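MFP2B (Ascaris suum, PDB 2BJR) enhances the polymerization of major sperm protein (MSP) in the amoeboid motility of nematode sperm and binds a zinc ion. Local coordinates at residues T10-P15 with V79-G84; Y93-Y98 with L161-E166; D202-V207 with G249-C254; L232-G237 with S268-Y273; E333-G338 with P349-C354. All blocks are in the same frame, centred on the assembly; numbering follows the deposited sequence.

Interaction 1. Residues T10-P15 with V79-G84. With SO4 (sulfate ion), chain D.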
# COMPACT_ATOMS: atom_id res chain seq x y z
N THR A 10 3.59 12.47 -14.34
CA THR A 10 3.71 13.43 -13.27
C THR A 10 4.53 12.85 -12.15
O THR A 10 4.15 11.83 -11.54
CB THR A 10 2.35 13.83 -12.68
OG1 THR A 10 1.58 14.52 -13.66
CG2 THR A 10 2.53 14.84 -11.58
N TRP A 11 5.62 13.55 -11.86
CA TRP A 11 6.47 13.27 -10.73
C TRP A 11 6.17 14.35 -9.72
O TRP A 11 6.63 15.50 -9.82
CB TRP A 11 7.96 13.26 -11.16
CG TRP A 11 8.23 12.12 -12.07
CD1 TRP A 11 8.21 12.16 -13.42
CD2 TRP A 11 8.52 10.76 -11.71
NE1 TRP A 11 8.50 10.92 -13.92
CE2 TRP A 11 8.70 10.05 -12.89
CE3 TRP A 11 8.69 10.09 -10.50
CZ2 TRP A 11 9.00 8.68 -12.92
CZ3 TRP A 11 9.03 8.75 -10.54
CH2 TRP A 11 9.16 8.06 -11.73
N ALA A 12 5.36 13.99 -8.73
CA ALA A 12 4.84 14.93 -7.78
C ALA A 12 5.81 15.32 -6.72
O ALA A 12 6.69 14.55 -6.34
CB ALA A 12 3.54 14.37 -7.13
N PHE A 13 5.61 16.51 -6.18
CA PHE A 13 6.43 17.13 -5.15
C PHE A 13 6.41 16.29 -3.91
O PHE A 13 5.32 15.99 -3.34
CB PHE A 13 5.85 18.52 -4.86
CG PHE A 13 6.50 19.26 -3.72
CD1 PHE A 13 7.87 19.55 -3.73
CD2 PHE A 13 5.73 19.73 -2.66
CE1 PHE A 13 8.45 20.26 -2.69
CE2 PHE A 13 6.31 20.44 -1.62
CZ PHE A 13 7.67 20.71 -1.65
N GLY A 14 7.60 15.97 -3.41
CA GLY A 14 7.74 15.01 -2.32
C GLY A 14 8.65 15.46 -1.22
O GLY A 14 9.77 15.00 -1.13
N PRO A 15 8.22 16.38 -0.38
CA PRO A 15 9.10 16.85 0.67
C PRO A 15 9.36 15.74 1.70
O PRO A 15 8.42 15.14 2.25
CB PRO A 15 8.34 18.06 1.26
CG PRO A 15 6.97 17.94 0.76
CD PRO A 15 6.90 17.01 -0.38
N VAL A 79 7.71 11.81 -6.19
CA VAL A 79 6.99 10.52 -6.15
C VAL A 79 6.07 10.44 -7.33
O VAL A 79 5.33 11.42 -7.66
CB VAL A 79 6.25 10.36 -4.82
CG1 VAL A 79 5.48 9.00 -4.76
CG2 VAL A 79 7.25 10.44 -3.68
N LEU A 80 6.19 9.37 -8.06
CA LEU A 80 5.33 9.15 -9.22
C LEU A 80 3.87 9.23 -8.78
O LEU A 80 3.49 8.69 -7.72
CB LEU A 80 5.59 7.81 -9.83
CG LEU A 80 4.92 7.49 -11.17
CD1 LEU A 80 5.32 8.50 -12.26
CD2 LEU A 80 5.36 6.10 -11.57
N GLN A 81 3.07 9.94 -9.58
CA GLN A 81 1.66 10.18 -9.28
C GLN A 81 0.83 9.73 -10.44
O GLN A 81 1.18 9.90 -11.59
CB GLN A 81 1.44 11.65 -8.98
CG GLN A 81 0.02 12.11 -8.78
CD GLN A 81 -0.05 13.59 -8.41
OE1 GLN A 81 0.08 14.40 -9.30
NE2 GLN A 81 -0.17 13.93 -7.14
N TYR A 82 -0.33 9.13 -10.13
CA TYR A 82 -1.29 8.78 -11.13
C TYR A 82 -2.66 9.25 -10.60
O TYR A 82 -3.36 8.51 -9.91
CB TYR A 82 -1.23 7.30 -11.49
CG TYR A 82 -2.06 6.99 -12.69
CD1 TYR A 82 -1.58 7.21 -13.97
CD2 TYR A 82 -3.40 6.56 -12.55
CE1 TYR A 82 -2.35 6.99 -15.08
CE2 TYR A 82 -4.18 6.31 -13.69
CZ TYR A 82 -3.67 6.51 -14.94
OH TYR A 82 -4.43 6.29 -16.09
N LYS A 83 -2.98 10.53 -10.89
CA LYS A 83 -4.18 11.23 -10.43
C LYS A 83 -5.05 11.40 -11.67
O LYS A 83 -4.65 12.07 -12.62
CB LYS A 83 -3.77 12.59 -9.89
CG LYS A 83 -4.85 13.52 -9.39
CD LYS A 83 -4.25 14.57 -8.44
CE LYS A 83 -5.34 15.26 -7.60
NZ LYS A 83 -4.89 16.39 -6.72
N GLY A 84 -6.24 10.84 -11.64
CA GLY A 84 -7.14 10.89 -12.78
C GLY A 84 -7.15 9.51 -13.39
O GLY A 84 -6.80 8.53 -12.73
S SO4 D . 2.43 18.14 -7.25
O1 SO4 D . 1.79 19.47 -7.21
O2 SO4 D . 2.34 17.61 -5.88
O3 SO4 D . 1.66 17.29 -8.17
O4 SO4 D . 3.80 18.28 -7.77
O HOH W 1 1.93 10.12 -14.06
O HOH W 2 -1.00 14.45 -11.61

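Interaction 2. Residues Y93-Y98 with L161-E166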
# COMPACT_ATOMS: atom_id res chain seq x y z
N TYR A 93 -0.65 2.93 -16.34
CA TYR A 93 0.60 2.21 -16.08
C TYR A 93 0.36 0.71 -15.96
O TYR A 93 -0.61 0.25 -15.32
CB TYR A 93 1.24 2.74 -14.82
CG TYR A 93 1.80 4.14 -14.92
CD1 TYR A 93 1.65 5.05 -13.88
CD2 TYR A 93 2.54 4.55 -16.04
CE1 TYR A 93 2.20 6.31 -13.94
CE2 TYR A 93 3.10 5.83 -16.09
CZ TYR A 93 2.92 6.68 -15.05
OH TYR A 93 3.46 7.96 -15.11
N ASN A 94 1.21 -0.04 -16.63
CA ASN A 94 1.16 -1.49 -16.61
C ASN A 94 2.55 -2.02 -16.30
O ASN A 94 3.51 -1.66 -16.99
CB ASN A 94 0.69 -1.99 -17.98
CG ASN A 94 0.35 -3.47 -18.00
OD1 ASN A 94 0.19 -4.10 -16.95
ND2 ASN A 94 0.25 -4.03 -19.19
N TRP A 95 2.68 -2.87 -15.29
CA TRP A 95 4.00 -3.42 -14.94
C TRP A 95 4.27 -4.64 -15.78
O TRP A 95 3.49 -5.57 -15.77
CB TRP A 95 4.07 -3.78 -13.45
CG TRP A 95 4.02 -2.64 -12.50
CD1 TRP A 95 2.94 -1.99 -12.05
CD2 TRP A 95 5.16 -2.02 -11.83
NE1 TRP A 95 3.30 -0.98 -11.19
CE2 TRP A 95 4.65 -1.00 -11.01
CE3 TRP A 95 6.53 -2.21 -11.89
CZ2 TRP A 95 5.46 -0.19 -10.23
CZ3 TRP A 95 7.34 -1.43 -11.10
CH2 TRP A 95 6.81 -0.43 -10.28
N ILE A 96 5.38 -4.67 -16.51
CA ILE A 96 5.73 -5.79 -17.35
C ILE A 96 7.07 -6.37 -16.96
O ILE A 96 7.88 -5.70 -16.33
CB ILE A 96 5.79 -5.37 -18.84
CG1 ILE A 96 6.96 -4.37 -19.08
CG2 ILE A 96 4.50 -4.77 -19.23
CD1 ILE A 96 7.21 -4.08 -20.54
N LYS A 97 7.35 -7.60 -17.41
CA LYS A 97 8.65 -8.18 -17.21
C LYS A 97 9.65 -7.44 -18.08
O LYS A 97 9.37 -7.09 -19.22
CB LYS A 97 8.69 -9.65 -17.61
CG LYS A 97 7.92 -10.57 -16.65
CD LYS A 97 8.22 -12.03 -17.00
CE LYS A 97 6.99 -12.90 -17.04
NZ LYS A 97 7.28 -14.21 -17.74
N TYR A 98 10.84 -7.25 -17.53
CA TYR A 98 11.89 -6.54 -18.22
C TYR A 98 12.17 -7.25 -19.56
O TYR A 98 12.39 -6.60 -20.58
CB TYR A 98 13.11 -6.54 -17.32
CG TYR A 98 14.31 -5.89 -17.89
CD1 TYR A 98 14.40 -4.49 -17.94
CD2 TYR A 98 15.35 -6.64 -18.40
CE1 TYR A 98 15.52 -3.87 -18.50
CE2 TYR A 98 16.48 -6.04 -18.94
CZ TYR A 98 16.57 -4.66 -18.99
OH TYR A 98 17.73 -4.05 -19.49
N LEU A 161 10.38 -6.31 -12.86
CA LEU A 161 9.26 -5.59 -13.45
C LEU A 161 9.62 -4.10 -13.66
O LEU A 161 10.19 -3.47 -12.80
CB LEU A 161 8.05 -5.70 -12.54
CG LEU A 161 7.64 -7.11 -12.12
CD1 LEU A 161 6.43 -7.01 -11.20
CD2 LEU A 161 7.34 -7.92 -13.34
N ILE A 162 9.20 -3.56 -14.80
CA ILE A 162 9.31 -2.14 -15.15
C ILE A 162 7.94 -1.64 -15.56
O ILE A 162 7.02 -2.45 -15.83
CB ILE A 162 10.35 -1.94 -16.26
CG1 ILE A 162 9.96 -2.66 -17.56
CG2 ILE A 162 11.66 -2.47 -15.79
CD1 ILE A 162 10.78 -2.30 -18.81
N ILE A 163 7.76 -0.32 -15.53
CA ILE A 163 6.48 0.31 -15.86
C ILE A 163 6.39 0.67 -17.35
O ILE A 163 7.28 1.38 -17.89
CB ILE A 163 6.27 1.57 -15.03
CG1 ILE A 163 6.18 1.21 -13.54
CG2 ILE A 163 5.05 2.30 -15.46
CD1 ILE A 163 6.31 2.42 -12.61
N ALA A 164 5.30 0.22 -17.99
CA ALA A 164 4.93 0.68 -19.35
C ALA A 164 3.75 1.63 -19.25
O ALA A 164 2.83 1.45 -18.45
CB ALA A 164 4.56 -0.52 -20.23
N ARG A 165 3.79 2.70 -20.04
CA ARG A 165 2.64 3.53 -20.31
C ARG A 165 1.83 2.89 -21.45
O ARG A 165 2.35 2.69 -22.56
CB ARG A 165 3.06 4.96 -20.70
CG ARG A 165 3.79 5.76 -19.66
CD ARG A 165 4.73 6.85 -20.23
NE ARG A 165 4.03 7.74 -21.18
CZ ARG A 165 3.28 8.76 -20.86
NH1 ARG A 165 3.08 9.11 -19.60
NH2 ARG A 165 2.68 9.47 -21.84
N GLU A 166 0.57 2.58 -21.17
CA GLU A 166 -0.34 2.02 -22.15
C GLU A 166 -1.17 3.17 -22.68
O GLU A 166 -1.86 3.85 -21.92
CB GLU A 166 -1.26 0.98 -21.49
CG GLU A 166 -0.53 -0.18 -20.89
CD GLU A 166 -0.27 -1.33 -21.85
OE1 GLU A 166 -0.65 -1.25 -23.04
OE2 GLU A 166 0.34 -2.31 -21.40

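Interaction 3. Residues D202-V207 with G249-C254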
# COMPACT_ATOMS: atom_id res chain seq x y z
N ASP A 202 -7.81 14.87 4.66
CA ASP A 202 -8.33 14.89 3.29
C ASP A 202 -9.84 14.66 3.39
O ASP A 202 -10.33 14.10 4.39
CB ASP A 202 -7.81 13.72 2.45
CG ASP A 202 -6.40 13.93 1.85
OD1 ASP A 202 -5.86 15.07 1.90
OD2 ASP A 202 -5.83 12.94 1.23
N PRO A 203 -10.59 15.03 2.35
CA PRO A 203 -12.01 14.70 2.28
C PRO A 203 -12.23 13.20 2.29
O PRO A 203 -11.39 12.46 1.76
CB PRO A 203 -12.45 15.30 0.93
CG PRO A 203 -11.47 16.40 0.65
CD PRO A 203 -10.15 15.81 1.17
N TRP A 204 -13.36 12.76 2.85
CA TRP A 204 -13.74 11.35 2.92
C TRP A 204 -13.68 10.73 1.50
O TRP A 204 -14.01 11.42 0.55
CB TRP A 204 -15.15 11.20 3.50
CG TRP A 204 -15.47 9.83 3.92
CD1 TRP A 204 -16.32 8.96 3.32
CD2 TRP A 204 -14.90 9.14 5.02
NE1 TRP A 204 -16.32 7.76 3.98
CE2 TRP A 204 -15.46 7.84 5.04
CE3 TRP A 204 -13.98 9.48 6.01
CZ2 TRP A 204 -15.14 6.91 6.00
CZ3 TRP A 204 -13.66 8.57 6.94
CH2 TRP A 204 -14.25 7.29 6.96
N PRO A 205 -13.21 9.49 1.37
CA PRO A 205 -13.05 8.85 0.06
C PRO A 205 -14.34 8.75 -0.78
O PRO A 205 -15.41 8.45 -0.26
CB PRO A 205 -12.61 7.43 0.41
CG PRO A 205 -11.99 7.53 1.69
CD PRO A 205 -12.77 8.60 2.46
N THR A 206 -14.18 9.00 -2.07
CA THR A 206 -15.25 8.87 -3.09
C THR A 206 -14.92 7.77 -4.11
O THR A 206 -15.77 7.36 -4.88
CB THR A 206 -15.41 10.22 -3.84
OG1 THR A 206 -14.17 10.57 -4.49
CG2 THR A 206 -15.63 11.38 -2.88
N VAL A 207 -13.68 7.27 -4.09
CA VAL A 207 -13.13 6.42 -5.16
C VAL A 207 -13.31 4.93 -4.82
O VAL A 207 -13.00 4.02 -5.65
CB VAL A 207 -11.62 6.76 -5.42
CG1 VAL A 207 -11.34 8.22 -5.16
CG2 VAL A 207 -10.72 5.99 -4.55
N GLY A 249 -16.87 15.53 7.17
CA GLY A 249 -16.50 15.35 5.78
C GLY A 249 -15.02 15.02 5.54
O GLY A 249 -14.62 14.80 4.40
N LYS A 250 -14.23 14.99 6.62
CA LYS A 250 -12.77 14.83 6.58
C LYS A 250 -12.38 13.50 7.24
O LYS A 250 -13.00 13.04 8.21
CB LYS A 250 -12.11 15.99 7.32
CG LYS A 250 -12.29 17.37 6.59
CD LYS A 250 -11.53 18.46 7.33
CE LYS A 250 -11.82 19.91 6.81
NZ LYS A 250 -10.81 20.89 7.37
N ILE A 251 -11.33 12.89 6.74
CA ILE A 251 -10.77 11.68 7.39
C ILE A 251 -10.13 12.01 8.74
O ILE A 251 -9.23 12.85 8.84
CB ILE A 251 -9.76 11.02 6.44
CG1 ILE A 251 -10.43 10.63 5.13
CG2 ILE A 251 -9.08 9.76 7.12
CD1 ILE A 251 -9.46 10.35 4.01
N ALA A 252 -10.59 11.35 9.79
CA ALA A 252 -9.98 11.39 11.09
C ALA A 252 -9.57 9.97 11.45
O ALA A 252 -10.22 9.03 11.03
CB ALA A 252 -10.95 11.93 12.10
N ALA A 253 -8.50 9.84 12.24
CA ALA A 253 -7.92 8.53 12.55
C ALA A 253 -7.45 8.44 13.98
O ALA A 253 -7.11 9.46 14.65
CB ALA A 253 -6.77 8.22 11.57
N CYS A 254 -7.34 7.19 14.45
CA CYS A 254 -6.65 6.90 15.70
C CYS A 254 -5.93 5.57 15.63
O CYS A 254 -6.50 4.58 15.20
CB CYS A 254 -7.64 6.84 16.88
SG CYS A 254 -6.82 6.56 18.47

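Interaction 4. Residues L232-G237 with S268-Y273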
# COMPACT_ATOMS: atom_id res chain seq x y z
N LEU A 232 -4.42 1.57 7.83
CA LEU A 232 -3.07 1.17 8.13
C LEU A 232 -2.14 2.37 8.16
O LEU A 232 -2.24 3.26 7.33
CB LEU A 232 -2.58 0.22 7.07
CG LEU A 232 -1.12 -0.23 7.01
CD1 LEU A 232 -0.85 -1.13 8.15
CD2 LEU A 232 -0.81 -0.85 5.65
N TRP A 233 -1.29 2.39 9.18
CA TRP A 233 -0.27 3.40 9.36
C TRP A 233 1.04 2.63 9.66
O TRP A 233 1.03 1.40 9.76
CB TRP A 233 -0.64 4.18 10.57
CG TRP A 233 -0.07 5.50 10.74
CD1 TRP A 233 0.14 6.44 9.80
CD2 TRP A 233 0.33 6.08 11.98
NE1 TRP A 233 0.62 7.59 10.36
CE2 TRP A 233 0.76 7.39 11.71
CE3 TRP A 233 0.33 5.64 13.31
CZ2 TRP A 233 1.18 8.27 12.71
CZ3 TRP A 233 0.76 6.51 14.31
CH2 TRP A 233 1.18 7.81 14.01
N TYR A 234 2.14 3.37 9.82
CA TYR A 234 3.45 2.78 10.09
C TYR A 234 4.15 3.56 11.20
O TYR A 234 4.10 4.77 11.19
CB TYR A 234 4.27 2.79 8.83
CG TYR A 234 3.92 1.67 7.92
CD1 TYR A 234 2.95 1.83 6.91
CD2 TYR A 234 4.57 0.44 8.02
CE1 TYR A 234 2.57 0.79 6.12
CE2 TYR A 234 4.22 -0.62 7.15
CZ TYR A 234 3.19 -0.43 6.24
OH TYR A 234 2.85 -1.42 5.38
N GLN A 235 4.78 2.86 12.13
CA GLN A 235 5.64 3.48 13.14
C GLN A 235 6.89 2.63 13.26
O GLN A 235 6.82 1.43 13.50
CB GLN A 235 4.98 3.50 14.52
CG GLN A 235 4.03 4.63 14.75
CD GLN A 235 4.72 6.02 14.76
OE1 GLN A 235 5.89 6.14 15.07
NE2 GLN A 235 3.99 7.03 14.35
N SER A 236 8.04 3.27 13.06
CA SER A 236 9.32 2.58 13.01
C SER A 236 9.38 1.37 12.12
O SER A 236 9.90 0.35 12.54
CB SER A 236 9.73 2.17 14.42
OG SER A 236 9.75 3.30 15.28
N GLY A 237 8.83 1.44 10.91
CA GLY A 237 8.81 0.31 10.02
C GLY A 237 7.81 -0.78 10.38
O GLY A 237 7.71 -1.75 9.68
N SER A 268 0.01 10.58 6.27
CA SER A 268 -0.32 9.58 5.27
C SER A 268 -0.75 8.24 5.91
O SER A 268 -0.06 7.71 6.76
CB SER A 268 0.85 9.36 4.32
OG SER A 268 0.98 10.44 3.40
N ILE A 269 -1.91 7.73 5.48
CA ILE A 269 -2.44 6.43 5.89
C ILE A 269 -2.91 5.66 4.66
O ILE A 269 -2.93 6.19 3.55
CB ILE A 269 -3.65 6.55 6.85
CG1 ILE A 269 -4.79 7.29 6.17
CG2 ILE A 269 -3.20 7.20 8.14
CD1 ILE A 269 -6.11 7.17 6.98
N GLN A 270 -3.24 4.38 4.86
CA GLN A 270 -3.80 3.57 3.77
C GLN A 270 -5.18 3.09 4.22
O GLN A 270 -5.34 2.59 5.33
CB GLN A 270 -2.89 2.43 3.43
CG GLN A 270 -1.52 2.91 2.90
CD GLN A 270 -0.58 1.74 2.59
OE1 GLN A 270 -1.03 0.71 2.16
NE2 GLN A 270 0.74 1.96 2.74
N ILE A 271 -6.15 3.27 3.36
CA ILE A 271 -7.51 2.88 3.67
C ILE A 271 -7.88 1.63 2.90
O ILE A 271 -7.74 1.56 1.66
CB ILE A 271 -8.48 4.01 3.38
CG1 ILE A 271 -8.19 5.25 4.27
CG2 ILE A 271 -9.94 3.51 3.58
CD1 ILE A 271 -9.04 6.48 4.01
N LEU A 272 -8.42 0.63 3.61
CA LEU A 272 -8.81 -0.62 2.98
C LEU A 272 -10.15 -0.42 2.22
O LEU A 272 -11.06 0.20 2.75
CB LEU A 272 -8.94 -1.75 4.03
CG LEU A 272 -9.28 -3.12 3.47
CD1 LEU A 272 -8.21 -3.62 2.60
CD2 LEU A 272 -9.51 -4.09 4.59
N TYR A 273 -10.21 -0.91 0.99
CA TYR A 273 -11.40 -0.82 0.17
C TYR A 273 -11.95 -2.20 -0.15
O TYR A 273 -11.19 -3.14 -0.39
CB TYR A 273 -11.09 -0.16 -1.17
CG TYR A 273 -11.04 1.34 -1.22
CD1 TYR A 273 -11.34 2.14 -0.14
CD2 TYR A 273 -10.71 1.96 -2.42
CE1 TYR A 273 -11.31 3.54 -0.24
CE2 TYR A 273 -10.69 3.36 -2.54
CZ TYR A 273 -10.99 4.14 -1.46
OH TYR A 273 -10.96 5.51 -1.60

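Interaction 5. Residues E333-G338 with P349-C354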
# COMPACT_ATOMS: atom_id res chain seq x y z
N GLU A 333 -1.24 -14.02 19.88
CA GLU A 333 -2.35 -13.69 20.75
C GLU A 333 -2.21 -12.35 21.48
O GLU A 333 -2.13 -12.29 22.72
CB GLU A 333 -2.60 -14.82 21.75
CG GLU A 333 -3.06 -16.11 21.07
CD GLU A 333 -3.46 -17.17 22.08
OE1 GLU A 333 -2.88 -17.16 23.18
OE2 GLU A 333 -4.43 -17.95 21.79
N ARG A 334 -2.15 -11.26 20.71
CA ARG A 334 -2.12 -9.93 21.29
C ARG A 334 -3.07 -9.05 20.48
O ARG A 334 -3.23 -9.28 19.27
CB ARG A 334 -0.71 -9.39 21.14
CG ARG A 334 -0.38 -8.16 21.92
CD ARG A 334 1.14 -7.94 22.05
NE ARG A 334 1.44 -6.81 22.89
CZ ARG A 334 1.64 -5.58 22.44
NH1 ARG A 334 1.51 -5.30 21.16
NH2 ARG A 334 1.88 -4.61 23.31
N ALA A 335 -3.70 -8.10 21.12
CA ALA A 335 -4.57 -7.14 20.44
C ALA A 335 -4.59 -5.84 21.21
O ALA A 335 -4.59 -5.82 22.47
CB ALA A 335 -6.00 -7.71 20.32
N THR A 336 -4.59 -4.74 20.48
CA THR A 336 -4.57 -3.42 21.10
C THR A 336 -5.37 -2.34 20.37
O THR A 336 -5.76 -2.52 19.22
CB THR A 336 -3.11 -2.91 21.29
OG1 THR A 336 -2.63 -2.26 20.12
CG2 THR A 336 -2.10 -4.02 21.48
N ILE A 337 -5.65 -1.26 21.09
CA ILE A 337 -6.27 -0.07 20.54
C ILE A 337 -5.52 1.14 21.08
O ILE A 337 -4.87 1.06 22.14
CB ILE A 337 -7.74 0.06 20.94
CG1 ILE A 337 -7.92 -0.09 22.47
CG2 ILE A 337 -8.57 -0.91 20.21
CD1 ILE A 337 -9.31 0.36 22.97
N GLY A 338 -5.61 2.23 20.34
CA GLY A 338 -5.35 3.53 20.90
C GLY A 338 -6.62 4.02 21.56
O GLY A 338 -7.66 4.05 20.92
N PRO A 349 -5.77 -15.34 26.51
CA PRO A 349 -7.21 -15.63 26.42
C PRO A 349 -8.08 -14.37 26.27
O PRO A 349 -9.21 -14.43 25.76
CB PRO A 349 -7.55 -16.32 27.77
CG PRO A 349 -6.27 -16.54 28.49
CD PRO A 349 -5.18 -15.73 27.80
N ALA A 350 -7.58 -13.25 26.76
CA ALA A 350 -8.30 -12.01 26.63
C ALA A 350 -8.50 -11.60 25.16
O ALA A 350 -9.36 -10.78 24.91
CB ALA A 350 -7.60 -10.91 27.39
N VAL A 351 -7.74 -12.14 24.21
CA VAL A 351 -7.95 -11.79 22.79
C VAL A 351 -8.98 -12.69 22.10
O VAL A 351 -9.41 -12.39 20.99
CB VAL A 351 -6.65 -11.75 21.95
CG1 VAL A 351 -5.55 -10.93 22.64
CG2 VAL A 351 -6.15 -13.15 21.61
N HIS A 352 -9.38 -13.77 22.76
CA HIS A 352 -10.29 -14.73 22.13
C HIS A 352 -11.68 -14.12 21.84
O HIS A 352 -12.34 -14.60 20.93
CB HIS A 352 -10.39 -16.01 22.96
CG HIS A 352 -9.10 -16.78 23.06
ND1 HIS A 352 -9.00 -17.99 23.72
CD2 HIS A 352 -7.84 -16.48 22.64
CE1 HIS A 352 -7.75 -18.41 23.68
NE2 HIS A 352 -7.02 -17.51 23.03
N SER A 353 -12.09 -13.07 22.56
CA SER A 353 -13.33 -12.32 22.26
C SER A 353 -13.25 -11.33 21.07
O SER A 353 -14.30 -10.73 20.65
CB SER A 353 -13.81 -11.53 23.48
OG SER A 353 -12.78 -10.72 24.05
N CYS A 354 -12.04 -11.12 20.54
CA CYS A 354 -11.81 -10.19 19.42
C CYS A 354 -12.59 -10.69 18.20
O CYS A 354 -12.75 -11.89 18.02
CB CYS A 354 -10.30 -10.08 19.01
SG CYS A 354 -9.40 -9.11 20.21

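Interaction 1. Residues T10-P15 with V79-G84
Strand 10-15 forms one edge of an antiparallel sheet and pairs with strand 76-81. A12 and V79 form a hydrogen-bonded pair: A12 N reaches V79 O at 2.8 Å, meeting it from above the carbonyl plane, while V79 N approaches A12 O in the plane of A12's own carbonyl. W11 faces L80 at the adjoining non-hydrogen-bonded position, on the face opposite A12 and V79. L80 leaves the backbone with CG anti to N (chi1 -172°). Its CB touches W11 CZ3 at 3.6 Å, and from CG the CD1 branch swings over the indole, 3.7 Å from the centroid of the W11 six-membered ring and 9° off its normal, a CH-pi contact. The same CD1 also meets T10 O, whereas CD2 turns to I163. On the other face Q81, extended, runs alongside T10, so that OE1 lies 3.4 Å from T10 CG2; its NE2 bonds to D22 O. One water links T10 N to Q81 O; another donates to Q81 OE1 at 2.6 Å and is only weakly tied to T10 OG1. A sulfate, probably from the crystallisation liquor, accepts a bond from F13 N. The chemistry is thus two-sided: an apolar aromatic face formed by W11 and L80, and a hydrated polar margin at Q81.

Interaction 2. Residues Y93-Y98 with L161-E166
This is an antiparallel strand pairing between strands 92-97 and 161-166, within a small three-stranded sheet in which 161-166 is the central strand. Two hydrogen-bonded pairs set the register: N94 with A164, whose reciprocal bonds lie in the carbonyl planes, and I96 with I162, whose bonds run nearly along the C=O axes; the straightest is A164 N to N94 O (2.8 Å, 170°). Between them, W95 CA makes a CA-H...O contact of 3.3 Å with I162 O. On the face of Y93, W95 and I163, the isoleucine runs alongside W95, pointing the same way, and lays CG1 over the indole face, 3.5 Å from the centroid of the W95 six-membered ring and only 4° off the normal, a CH-pi contact. I163 CG2, anti to its backbone N, goes the other way, to Y93 CD2 at 3.4 Å. R165 CG touches the same tyrosine at its ring edge, 3.6 Å from Y93 CE2, while its guanidinium is bound by D9 and E110. The opposite face joins I96 CG1 to I162 CG1 at 3.8 Å. Near the C-terminal end of strand 161-166, N94 ND2 donates to E166 OE2 at 2.8 Å, in the amide plane but from above the carboxylate plane. K104 forms a salt bridge to that same oxygen, so OE2 is gripped twice, which would be expected to keep E166 ionised despite its burial.

Interaction 3. Residues D202-V207 with G249-C254
A single beta bridge, P203 with K250, fastens the irregular segment 202-207 to the start of strand 250-257 in the second cytosolic motility protein family region. Two backbone bonds flank it. I251 N points almost straight along the C=O axis of D202, with I251 N to D202 O at 2.8 Å and 171° at the hydrogen; W204 N reaches G249 O at 2.9 Å, but from above the carbonyl plane. CA-H...O contacts reinforce the bridge, P203 CA standing 3.4 Å from G249 O. The loop connects strands 194-199 and 209-210 of an antiparallel sheet, and the bridge ties it back to another strand of that sheet. I251 supplies the apolar half. With CG1 anti to its carbonyl carbon (chi1 -60°), the side chain lies across W204 at about a right angle, CG1 meeting W204 CE3 at 3.8 Å. Its CD1 continues to P203 O at 3.6 Å and to P205 CD at 4.1 Å. P205 CD also covers one face of the W204 indole, 3.3 Å above the plane and offset toward the rim, while Y229 meets this tryptophan edge-to-face. The carboxylate of D202 turns from the bridge to a salt bridge with R199.

Interaction 4. Residues L232-G237 with S268-Y273
Q270 OE1 is the best-held side-chain oxygen, gripped by two donors, Q31 NE2 and K26 NZ, both from the first family region of the chain. Q270 belongs to strand 268-274 of an antiparallel sheet and forms a hydrogen-bonded pair with L232 of strand 229-235. The pair is symmetric: L232 N to Q270 O and Q270 N to L232 O are both 2.9 Å, each with 160° at the hydrogen and each donor within the carbonyl plane. Beyond it the segments diverge, so this one pair carries the register. L232 and Q270 run side by side on the same face, with L232 CD2 3.8 Å from Q270 OE1, so a leucine methyl lies against the doubly bound oxygen. Q270 NE2 approaches the edge of the Y234 ring at CE1, 4.0 Å away, amide and ring planes 39° apart. Toward the start of strand 268-274, W233, with CG anti to its backbone N (chi1 -160°), carries its indole across I269 at about a right angle; CD1 meets I269 CG2 at 3.8 Å. Its NE1 donates to I266 O, F255 stacks on the ring, and S268 O lies in the indole plane at the edge, 3.3 Å from W233 CD1.

Interaction 5. Residues E333-G338 with P349-C354
Residues 349-353 curl with helix-like backbone angles but do not build a regular helix, and a type I beta turn from V351 to C354, closed by C354 N to V351 O at 3.0 Å, ends the segment beside strand 334-339. At the other side E333 and R334 form a G1 beta bulge opposite D329, with E333 at positive phi (42°). V351 carries the apolar contact between turn and strand. Its CG1, anti to the carbonyl carbon, lies against E333 O and A335 N, each at 3.7 Å, and against A335 CB; CG2, on the crowded branch, touches E333 CB at 3.9 Å. A335 CB also receives C354 SG at 3.7 Å, and F289 of helix 289-292 packs on V351 and E333. Outside this patch H352 bonds to E333 as a His-carboxylate pair: the extended glutamate brings OE2 to the imidazole edge, while P349 CA sits over the centre of one ring face. H352 NE2 donates to E333 OE2 at 2.9 Å, approaching 56° above the carboxylate plane.

Overall arrangement
Interactions 1 and 2 belong to the first cytosolic motility protein region and touch where L80 CD1 meets Y93 OH and where Y82 meets Y93; interactions 3, 4 and 5 belong to the second. Interactions 3 and 4 reach the same antiparallel sheet, with P205 packed on I271 and Y273, whereas interaction 5, in another sheet, touches interaction 3 only where C254 SG meets G338 O. Interaction 4 is fully buried, its centre about 8 Å from that of the chain; the other four are partly buried. Strand pairing runs through interactions 1 and 2, at greater length in 2; 3 and 4 rest on one bridge each, and 5 has no backbone bond across its segments. Interactions 2 and 5 add charged or ionisable side-chain bonds.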